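Local coordinates for protein CDP-glucose 4,6-dehydratase (Salmonella enterica subsp. enterica serovar Typhi, PDB 1WVG) that catalyses the NAD(+)-dependent dehydration of CDP-D-glucose to CDP-4-dehydro-6-deoxy-D-glucose, a step in making CDP-3,6-dideoxy-D-mannose for the lipopolysaccharide O-antigen, at residues I130-C135 with N159-A164; P91-S96 with G153-S158. All blocks are in the same frame, centred on the assembly; numbering follows the deposited sequence.

Contact 1 of 2, residues I130-C135 with N159-A164; sequences ITSDKC and NSKGCA. With CXY (cytidine-5'-diphospho-beta-D-xylose), chain D; APR (adenosine-5-diphosphoribose), chain C.
In the active site, past the C-terminal end of strand 126-130 of the Rossmann fold, Lys-161 on helix 156-175 reaches over Ser-132 to the backbone of Thr-131, in the following loop. Its aliphatic part lies against the serine, Lys-161 CG to Ser-132 CB at 3.6 Å, and a bend about CB-CG (chi2 -64°) directs the chain along the loop. Lys-161 NZ donates to Thr-131 O at 3.2 Å, from above the carbonyl plane (C=O...N angle 110°). It donates hydrogen bonds to O2D and O3D of the terminal ribose of APR, each 3.0 Å from NZ. This lysine ends the Tyr-X-X-X-Lys signature of short-chain dehydrogenases/reductases, begun by Tyr-157, and its ribose grip agrees with the family pattern. Ser-132 OG accepts Lys-134 N at 2.9 Å (N-H...O 164°), an ST turn that fixes the hydroxyl 2.9 Å from O4' of CXY. Lys-134 NZ donates to the phosphate oxygen O1B of CXY at 2.8 Å and makes a longer, weak salt bridge with Asp-133 OD2. At the end of 130-135, Cys-135 CB lies 3.7 Å from Lys-161 O, and Cys-135 O is 3.7 Å from Gly-162 CA; Thr-131 turns its methyl to Ala-164 and its hydroxyl to Glu-165.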
loop_
_atom_site.group_PDB
_atom_site.type_symbol
_atom_site.label_atom_id
_atom_site.label_comp_id
_atom_site.label_asym_id
_atom_site.label_seq_id
_atom_site.Cartn_x
_atom_site.Cartn_y
_atom_site.Cartn_z
ATOM N N ILE A 130 -21.435 -13.569 -7.957
ATOM C CA ILE A 130 -21.763 -12.856 -6.755
ATOM C C ILE A 130 -20.880 -13.267 -5.589
ATOM O O ILE A 130 -20.897 -14.419 -5.137
ATOM C CB ILE A 130 -23.203 -13.111 -6.330
ATOM C CG1 ILE A 130 -24.148 -12.277 -7.193
ATOM C CG2 ILE A 130 -23.322 -12.701 -4.856
ATOM C CD1 ILE A 130 -24.125 -12.677 -8.642
ATOM N N THR A 131 -20.092 -12.326 -5.073
ATOM C CA THR A 131 -19.246 -12.669 -3.947
ATOM C C THR A 131 -19.854 -12.071 -2.676
ATOM O O THR A 131 -20.954 -12.445 -2.264
ATOM C CB THR A 131 -17.731 -12.402 -4.169
ATOM O OG1 THR A 131 -17.515 -11.015 -4.374
ATOM C CG2 THR A 131 -17.244 -13.175 -5.383
ATOM N N SER A 132 -19.205 -11.091 -2.080
ATOM C CA SER A 132 -19.739 -10.473 -0.874
ATOM C C SER A 132 -18.935 -9.242 -0.497
ATOM O O SER A 132 -17.738 -9.110 -0.833
ATOM C CB SER A 132 -19.486 -11.488 0.234
ATOM O OG SER A 132 -19.772 -10.974 1.524
ATOM N N ASP A 133 -19.569 -8.382 0.275
ATOM C CA ASP A 133 -18.877 -7.208 0.798
ATOM C C ASP A 133 -17.806 -7.671 1.815
ATOM O O ASP A 133 -16.863 -6.953 2.139
ATOM C CB ASP A 133 -19.846 -6.142 1.373
ATOM C CG ASP A 133 -20.789 -6.555 2.499
ATOM O OD1 ASP A 133 -21.656 -5.805 2.950
ATOM O OD2 ASP A 133 -20.566 -7.745 3.002
ATOM N N LYS A 134 -17.903 -8.914 2.298
ATOM C CA LYS A 134 -16.943 -9.449 3.247
ATOM C C LYS A 134 -15.680 -10.014 2.640
ATOM O O LYS A 134 -14.833 -10.540 3.354
ATOM C CB LYS A 134 -17.603 -10.502 4.118
ATOM C CG LYS A 134 -18.812 -9.865 4.756
ATOM C CD LYS A 134 -19.104 -10.346 6.154
ATOM C CE LYS A 134 -20.586 -10.187 6.483
ATOM N NZ LYS A 134 -21.115 -8.867 6.100
ATOM N N CYS A 135 -15.535 -9.929 1.335
ATOM C CA CYS A 135 -14.322 -10.471 0.697
ATOM C C CYS A 135 -13.029 -9.725 1.039
ATOM O O CYS A 135 -11.898 -10.279 1.001
ATOM C CB CYS A 135 -14.474 -10.603 -0.846
ATOM S SG CYS A 135 -14.594 -8.996 -1.703
ATOM N N ASN A 159 -13.891 -15.131 4.660
ATOM C CA ASN A 159 -12.707 -15.694 4.036
ATOM C C ASN A 159 -13.014 -16.573 2.812
ATOM O O ASN A 159 -12.259 -16.577 1.840
ATOM C CB ASN A 159 -11.866 -16.427 5.105
ATOM C CG ASN A 159 -10.501 -16.803 4.589
ATOM O OD1 ASN A 159 -10.319 -17.868 4.006
ATOM N ND2 ASN A 159 -9.529 -15.910 4.772
ATOM N N SER A 160 -14.146 -17.303 2.832
ATOM C CA SER A 160 -14.500 -18.139 1.688
ATOM C C SER A 160 -14.804 -17.284 0.436
ATOM O O SER A 160 -14.602 -17.704 -0.704
ATOM C CB SER A 160 -15.612 -19.122 2.059
ATOM O OG SER A 160 -16.814 -18.394 2.277
ATOM N N LYS A 161 -15.321 -16.061 0.666
ATOM C CA LYS A 161 -15.684 -15.063 -0.388
ATOM C C LYS A 161 -14.433 -14.402 -1.003
ATOM O O LYS A 161 -14.318 -14.079 -2.213
ATOM C CB LYS A 161 -16.658 -14.043 0.189
ATOM C CG LYS A 161 -17.988 -14.702 0.466
ATOM C CD LYS A 161 -18.627 -15.173 -0.829
ATOM C CE LYS A 161 -19.976 -15.793 -0.578
ATOM N NZ LYS A 161 -20.880 -15.593 -1.709
ATOM N N GLY A 162 -13.466 -14.228 -0.102
ATOM C CA GLY A 162 -12.141 -13.737 -0.405
ATOM C C GLY A 162 -11.555 -14.747 -1.380
ATOM O O GLY A 162 -11.112 -14.392 -2.457
ATOM N N CYS A 163 -11.614 -16.032 -1.011
ATOM C CA CYS A 163 -11.141 -17.094 -1.888
ATOM C C CYS A 163 -11.970 -17.149 -3.172
ATOM O O CYS A 163 -11.404 -17.380 -4.248
ATOM C CB CYS A 163 -11.234 -18.468 -1.226
ATOM S SG CYS A 163 -10.069 -18.678 0.143
ATOM N N ALA A 164 -13.305 -16.977 -3.071
ATOM C CA ALA A 164 -14.160 -17.001 -4.282
ATOM C C ALA A 164 -13.713 -15.893 -5.254
ATOM O O ALA A 164 -13.702 -16.033 -6.481
ATOM C CB ALA A 164 -15.657 -16.925 -3.951
HETATM O O1B CXY D . -23.218 -8.450 7.919
HETATM P PB CXY D . -23.796 -9.848 8.016
HETATM O O2B CXY D . -23.115 -10.726 9.033
HETATM O "O1'" CXY D . -23.743 -10.564 6.537
HETATM O O3A CXY D . -25.250 -9.437 8.339
HETATM P PA CXY D . -26.154 -9.583 9.707
HETATM O O1A CXY D . -27.496 -9.063 9.331
HETATM O O2A CXY D . -26.154 -10.977 10.197
HETATM O O5D CXY D . -25.347 -8.657 10.720
HETATM C C5D CXY D . -25.466 -7.235 10.572
HETATM C C4D CXY D . -24.950 -6.578 11.829
HETATM O O4D CXY D . -26.044 -6.526 12.778
HETATM C C3D CXY D . -23.758 -7.225 12.534
HETATM O O3D CXY D . -22.822 -6.295 13.188
HETATM C C2D CXY D . -24.539 -8.079 13.549
HETATM O O2D CXY D . -23.673 -8.398 14.641
HETATM C C1D CXY D . -25.603 -7.093 13.975
HETATM N N1 CXY D . -26.755 -7.715 14.634
HETATM C C6 CXY D . -27.531 -8.642 13.957
HETATM C C5 CXY D . -28.582 -9.210 14.493
HETATM C C4 CXY D . -28.980 -8.920 15.827
HETATM N N3 CXY D . -28.169 -7.964 16.461
HETATM C C2 CXY D . -27.052 -7.340 15.930
HETATM N N4 CXY D . -29.925 -9.424 16.423
HETATM O O2 CXY D . -26.369 -6.523 16.558
HETATM C "C1'" CXY D . -24.860 -10.257 5.720
HETATM C "C2'" CXY D . -25.200 -11.528 4.982
HETATM C "C3'" CXY D . -23.983 -11.883 4.150
HETATM C "C4'" CXY D . -23.661 -10.753 3.173
HETATM C "C5'" CXY D . -23.462 -9.452 3.940
HETATM O "O2'" CXY D . -25.467 -12.619 5.889
HETATM O "O3'" CXY D . -24.271 -13.051 3.359
HETATM O "O4'" CXY D . -22.501 -11.079 2.410
HETATM O "O5'" CXY D . -24.592 -9.177 4.774
HETATM N N1 APR C . -25.741 -26.115 -3.666
HETATM C C2 APR C . -26.656 -25.344 -4.300
HETATM N N3 APR C . -27.269 -24.286 -3.863
HETATM C C4 APR C . -26.870 -23.955 -2.617
HETATM C C5 APR C . -25.951 -24.597 -1.848
HETATM C C6 APR C . -25.358 -25.769 -2.407
HETATM N N6 APR C . -24.407 -26.538 -1.849
HETATM N N7 APR C . -25.789 -23.946 -0.632
HETATM C C8 APR C . -26.633 -22.927 -0.688
HETATM N N9 APR C . -27.309 -22.889 -1.869
HETATM C "C1'" APR C . -28.325 -21.953 -2.317
HETATM C "C2'" APR C . -29.546 -22.016 -1.441
HETATM O "O2'" APR C . -30.313 -23.189 -1.749
HETATM C "C3'" APR C . -30.222 -20.715 -1.880
HETATM O "O3'" APR C . -30.910 -20.737 -3.140
HETATM O "O4'" APR C . -27.856 -20.656 -2.126
HETATM C "C4'" APR C . -28.977 -19.788 -1.942
HETATM C "C5'" APR C . -28.676 -19.050 -0.672
HETATM O "O5'" APR C . -29.729 -18.072 -0.484
HETATM P PA APR C . -29.964 -17.328 0.946
HETATM O O1A APR C . -29.536 -18.181 2.133
HETATM O O2A APR C . -31.352 -16.649 0.904
HETATM O O3A APR C . -28.882 -16.187 0.866
HETATM P PB APR C . -28.959 -14.813 -0.003
HETATM O O1B APR C . -29.136 -13.697 0.998
HETATM O O2B APR C . -29.914 -14.930 -1.177
HETATM O O5D APR C . -27.511 -14.845 -0.664
HETATM C C5D APR C . -27.427 -14.960 -2.094
HETATM O O4D APR C . -25.550 -13.354 -2.319
HETATM O O1D APR C . -24.781 -12.184 -0.445
HETATM C C1D APR C . -24.529 -13.284 -1.365
HETATM O O2D APR C . -23.338 -15.027 -0.120
HETATM C C2D APR C . -24.622 -14.584 -0.602
HETATM O O3D APR C . -23.818 -15.892 -2.424
HETATM C C3D APR C . -24.998 -15.570 -1.692
HETATM C C4D APR C . -25.983 -14.745 -2.487
#

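Contact 2 of 2, residues P91-S96 with G153-S158; sequences PLVRLS and GYDPYS. With CXY (cytidine-5'-diphospho-beta-D-xylose), chain D; APR (adenosine-5-diphosphoribose), chain C.
Tyr-157 lies beneath the backbone of Pro-91, whose carbonyl oxygen stands over the centre of the ring, 3.3 Å above its plane. The same oxygen accepts a hydrogen bond from O3' of CXY at 2.7 Å, so one backbone atom both covers the phenol and holds the xylose. With CG anti to the backbone N (chi1 168°), the ring extends away from its helix and carries its hydroxyl between the two bound molecules. Tyr-157 OH is hydrogen-bonded to O4' of CXY at 2.9 Å and to O2D of APR, the latter near the ring plane; in each pair either oxygen could be the donor. This tyrosine of the Tyr-X-X-X-Lys signature is the general acid-base residue in short-chain dehydrogenases/reductases, and its place at O4' is consistent with that role.

The next shell packs around this side chain. The Val-93 side chain crosses that of Tyr-157 at about a right angle, Val-93 CG2 lying 3.8 Å from Tyr-157 CD2, while its other methyl, CG1, faces the carboxylate of Asp-155. Ser-96 CB packs on Tyr-157 CB at 3.5 Å. Asp-155 is the N-cap of helix 156-175: its OD2 accepts Ser-158 N at 2.9 Å, nearly straight (N-H...O 173°) and from above the carboxylate plane, and its OD1 is met on the syn side by Ser-158 OG. Pro-156 brings CG to 3.2 Å from Ser-96 O.

Pro-156 also touches Ser-174 of the second subunit. The starts of helices 93-98 and 156-175 rest on helix 100-121, where Ser-96 meets Thr-103, Pro-156 Tyr-104 and Tyr-157 Asn-107; 91-96 follows strand 83-86, and the loop before 156-175 comes after strand 126-130, the parallel neighbour of 83-86 in the sheet.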
loop_
_atom_site.group_PDB
_atom_site.type_symbol
_atom_site.label_atom_id
_atom_site.label_comp_id
_atom_site.label_asym_id
_atom_site.label_seq_id
_atom_site.Cartn_x
_atom_site.Cartn_y
_atom_site.Cartn_z
ATOM N N PRO A 91 -24.334 -18.401 3.053
ATOM C CA PRO A 91 -23.990 -16.997 3.229
ATOM C C PRO A 91 -23.866 -16.467 4.656
ATOM O O PRO A 91 -23.654 -15.270 4.845
ATOM C CB PRO A 91 -25.158 -16.273 2.578
ATOM C CG PRO A 91 -26.362 -17.101 2.938
ATOM C CD PRO A 91 -25.829 -18.515 3.082
ATOM N N LEU A 92 -23.994 -17.312 5.683
ATOM C CA LEU A 92 -23.938 -16.800 7.051
ATOM C C LEU A 92 -22.657 -16.941 7.864
ATOM O O LEU A 92 -21.995 -17.987 7.891
ATOM C CB LEU A 92 -25.184 -17.232 7.854
ATOM C CG LEU A 92 -26.434 -17.327 7.005
ATOM C CD1 LEU A 92 -27.451 -18.159 7.784
ATOM C CD2 LEU A 92 -27.025 -15.964 6.699
ATOM N N VAL A 93 -22.366 -15.846 8.585
ATOM C CA VAL A 93 -21.186 -15.710 9.432
ATOM C C VAL A 93 -21.069 -16.677 10.630
ATOM O O VAL A 93 -20.134 -17.478 10.719
ATOM C CB VAL A 93 -20.928 -14.245 9.849
ATOM C CG1 VAL A 93 -19.750 -14.188 10.821
ATOM C CG2 VAL A 93 -20.589 -13.351 8.650
ATOM N N ARG A 94 -22.001 -16.533 11.579
ATOM C CA ARG A 94 -22.009 -17.344 12.796
ATOM C C ARG A 94 -22.054 -18.814 12.456
ATOM O O ARG A 94 -21.336 -19.607 13.041
ATOM C CB ARG A 94 -23.050 -16.904 13.831
ATOM C CG ARG A 94 -23.191 -15.379 13.967
ATOM C CD ARG A 94 -23.695 -14.877 15.321
ATOM N NE ARG A 94 -25.072 -15.223 15.665
ATOM C CZ ARG A 94 -25.435 -15.532 16.905
ATOM N NH1 ARG A 94 -24.554 -15.553 17.896
ATOM N NH2 ARG A 94 -26.705 -15.827 17.171
ATOM N N LEU A 95 -22.886 -19.152 11.465
ATOM C CA LEU A 95 -22.963 -20.515 10.978
ATOM C C LEU A 95 -21.619 -21.016 10.446
ATOM O O LEU A 95 -21.222 -22.155 10.728
ATOM C CB LEU A 95 -24.086 -20.697 9.942
ATOM C CG LEU A 95 -24.037 -22.080 9.322
ATOM C CD1 LEU A 95 -24.037 -23.122 10.439
ATOM C CD2 LEU A 95 -25.269 -22.270 8.446
ATOM N N SER A 96 -20.899 -20.158 9.687
ATOM C CA SER A 96 -19.616 -20.539 9.120
ATOM C C SER A 96 -18.672 -20.942 10.201
ATOM O O SER A 96 -17.784 -21.766 10.062
ATOM C CB SER A 96 -18.996 -19.393 8.333
ATOM O OG SER A 96 -18.523 -18.387 9.203
ATOM N N GLY A 153 -10.648 -12.036 5.008
ATOM C CA GLY A 153 -11.857 -12.476 5.710
ATOM C C GLY A 153 -11.485 -13.102 7.036
ATOM O O GLY A 153 -10.696 -14.019 7.054
ATOM N N TYR A 154 -12.025 -12.617 8.132
ATOM C CA TYR A 154 -11.685 -13.165 9.444
ATOM C C TYR A 154 -12.320 -14.532 9.690
ATOM O O TYR A 154 -11.606 -15.499 9.932
ATOM C CB TYR A 154 -12.069 -12.155 10.515
ATOM C CG TYR A 154 -11.763 -12.520 11.951
ATOM C CD1 TYR A 154 -10.734 -11.878 12.642
ATOM C CD2 TYR A 154 -12.555 -13.451 12.625
ATOM C CE1 TYR A 154 -10.487 -12.165 13.983
ATOM C CE2 TYR A 154 -12.304 -13.759 13.961
ATOM C CZ TYR A 154 -11.276 -13.105 14.642
ATOM O OH TYR A 154 -11.028 -13.373 15.966
ATOM N N ASP A 155 -13.646 -14.599 9.578
ATOM C CA ASP A 155 -14.400 -15.845 9.765
ATOM C C ASP A 155 -14.449 -16.699 8.483
ATOM O O ASP A 155 -14.136 -16.233 7.386
ATOM C CB ASP A 155 -15.816 -15.463 10.197
ATOM C CG ASP A 155 -16.402 -14.572 9.155
ATOM O OD1 ASP A 155 -16.122 -13.399 9.055
ATOM O OD2 ASP A 155 -17.182 -15.223 8.342
ATOM N N PRO A 156 -14.849 -17.970 8.573
ATOM C CA PRO A 156 -14.896 -18.847 7.383
ATOM C C PRO A 156 -15.766 -18.361 6.213
ATOM O O PRO A 156 -15.492 -18.575 5.028
ATOM C CB PRO A 156 -15.382 -20.201 7.900
ATOM C CG PRO A 156 -15.065 -20.210 9.403
ATOM C CD PRO A 156 -14.904 -18.762 9.840
ATOM N N TYR A 157 -16.854 -17.705 6.547
ATOM C CA TYR A 157 -17.715 -17.173 5.495
ATOM C C TYR A 157 -17.003 -16.027 4.739
ATOM O O TYR A 157 -16.806 -16.083 3.524
ATOM C CB TYR A 157 -19.047 -16.675 6.058
ATOM C CG TYR A 157 -19.719 -15.898 4.972
ATOM C CD1 TYR A 157 -20.212 -16.561 3.849
ATOM C CD2 TYR A 157 -19.860 -14.510 5.052
ATOM C CE1 TYR A 157 -20.868 -15.852 2.844
ATOM C CE2 TYR A 157 -20.483 -13.780 4.039
ATOM C CZ TYR A 157 -20.979 -14.464 2.922
ATOM O OH TYR A 157 -21.613 -13.782 1.908
ATOM N N SER A 158 -16.582 -14.992 5.481
ATOM C CA SER A 158 -15.882 -13.866 4.880
ATOM C C SER A 158 -14.747 -14.335 4.022
ATOM O O SER A 158 -14.634 -13.966 2.857
ATOM C CB SER A 158 -15.243 -13.038 5.954
ATOM O OG SER A 158 -16.317 -12.502 6.683
HETATM O O1B CXY D . -23.218 -8.450 7.919
HETATM P PB CXY D . -23.796 -9.848 8.016
HETATM O O2B CXY D . -23.115 -10.726 9.033
HETATM O "O1'" CXY D . -23.743 -10.564 6.537
HETATM O O3A CXY D . -25.250 -9.437 8.339
HETATM P PA CXY D . -26.154 -9.583 9.707
HETATM O O1A CXY D . -27.496 -9.063 9.331
HETATM O O2A CXY D . -26.154 -10.977 10.197
HETATM O O5D CXY D . -25.347 -8.657 10.720
HETATM C C5D CXY D . -25.466 -7.235 10.572
HETATM C C4D CXY D . -24.950 -6.578 11.829
HETATM O O4D CXY D . -26.044 -6.526 12.778
HETATM C C3D CXY D . -23.758 -7.225 12.534
HETATM O O3D CXY D . -22.822 -6.295 13.188
HETATM C C2D CXY D . -24.539 -8.079 13.549
HETATM O O2D CXY D . -23.673 -8.398 14.641
HETATM C C1D CXY D . -25.603 -7.093 13.975
HETATM N N1 CXY D . -26.755 -7.715 14.634
HETATM C C6 CXY D . -27.531 -8.642 13.957
HETATM C C5 CXY D . -28.582 -9.210 14.493
HETATM C C4 CXY D . -28.980 -8.920 15.827
HETATM N N3 CXY D . -28.169 -7.964 16.461
HETATM C C2 CXY D . -27.052 -7.340 15.930
HETATM N N4 CXY D . -29.925 -9.424 16.423
HETATM O O2 CXY D . -26.369 -6.523 16.558
HETATM C "C1'" CXY D . -24.860 -10.257 5.720
HETATM C "C2'" CXY D . -25.200 -11.528 4.982
HETATM C "C3'" CXY D . -23.983 -11.883 4.150
HETATM C "C4'" CXY D . -23.661 -10.753 3.173
HETATM C "C5'" CXY D . -23.462 -9.452 3.940
HETATM O "O2'" CXY D . -25.467 -12.619 5.889
HETATM O "O3'" CXY D . -24.271 -13.051 3.359
HETATM O "O4'" CXY D . -22.501 -11.079 2.410
HETATM O "O5'" CXY D . -24.592 -9.177 4.774
HETATM N N1 APR C . -25.741 -26.115 -3.666
HETATM C C2 APR C . -26.656 -25.344 -4.300
HETATM N N3 APR C . -27.269 -24.286 -3.863
HETATM C C4 APR C . -26.870 -23.955 -2.617
HETATM C C5 APR C . -25.951 -24.597 -1.848
HETATM C C6 APR C . -25.358 -25.769 -2.407
HETATM N N6 APR C . -24.407 -26.538 -1.849
HETATM N N7 APR C . -25.789 -23.946 -0.632
HETATM C C8 APR C . -26.633 -22.927 -0.688
HETATM N N9 APR C . -27.309 -22.889 -1.869
HETATM C "C1'" APR C . -28.325 -21.953 -2.317
HETATM C "C2'" APR C . -29.546 -22.016 -1.441
HETATM O "O2'" APR C . -30.313 -23.189 -1.749
HETATM C "C3'" APR C . -30.222 -20.715 -1.880
HETATM O "O3'" APR C . -30.910 -20.737 -3.140
HETATM O "O4'" APR C . -27.856 -20.656 -2.126
HETATM C "C4'" APR C . -28.977 -19.788 -1.942
HETATM C "C5'" APR C . -28.676 -19.050 -0.672
HETATM O "O5'" APR C . -29.729 -18.072 -0.484
HETATM P PA APR C . -29.964 -17.328 0.946
HETATM O O1A APR C . -29.536 -18.181 2.133
HETATM O O2A APR C . -31.352 -16.649 0.904
HETATM O O3A APR C . -28.882 -16.187 0.866
HETATM P PB APR C . -28.959 -14.813 -0.003
HETATM O O1B APR C . -29.136 -13.697 0.998
HETATM O O2B APR C . -29.914 -14.930 -1.177
HETATM O O5D APR C . -27.511 -14.845 -0.664
HETATM C C5D APR C . -27.427 -14.960 -2.094
HETATM O O4D APR C . -25.550 -13.354 -2.319
HETATM O O1D APR C . -24.781 -12.184 -0.445
HETATM C C1D APR C . -24.529 -13.284 -1.365
HETATM O O2D APR C . -23.338 -15.027 -0.120
HETATM C C2D APR C . -24.622 -14.584 -0.602
HETATM O O3D APR C . -23.818 -15.892 -2.424
HETATM C C3D APR C . -24.998 -15.570 -1.692
HETATM C C4D APR C . -25.983 -14.745 -2.487
#

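How the contacts relate
From the N terminus, 91-96 comes first, in the turn into helix 93-98; helix 100-121 and strand 126-130 follow, and then 130-135. The chain next runs through a long loop to 153-158 and directly on into 159-164. Contact 2 thus closes over 56 intervening residues and contact 1 over 23, and the two cross rather than nest, since 130-135 lies inside the larger closure while its partner follows that closure's end. Helix 156-175 serves both, its start joined to helix 93-98 and its next turns to the end of strand 126-130. Lys-134 bridges them directly: its CE lies 3.8 Å from Val-93 CG2 and its CB 3.5 Å from Ser-158 OG.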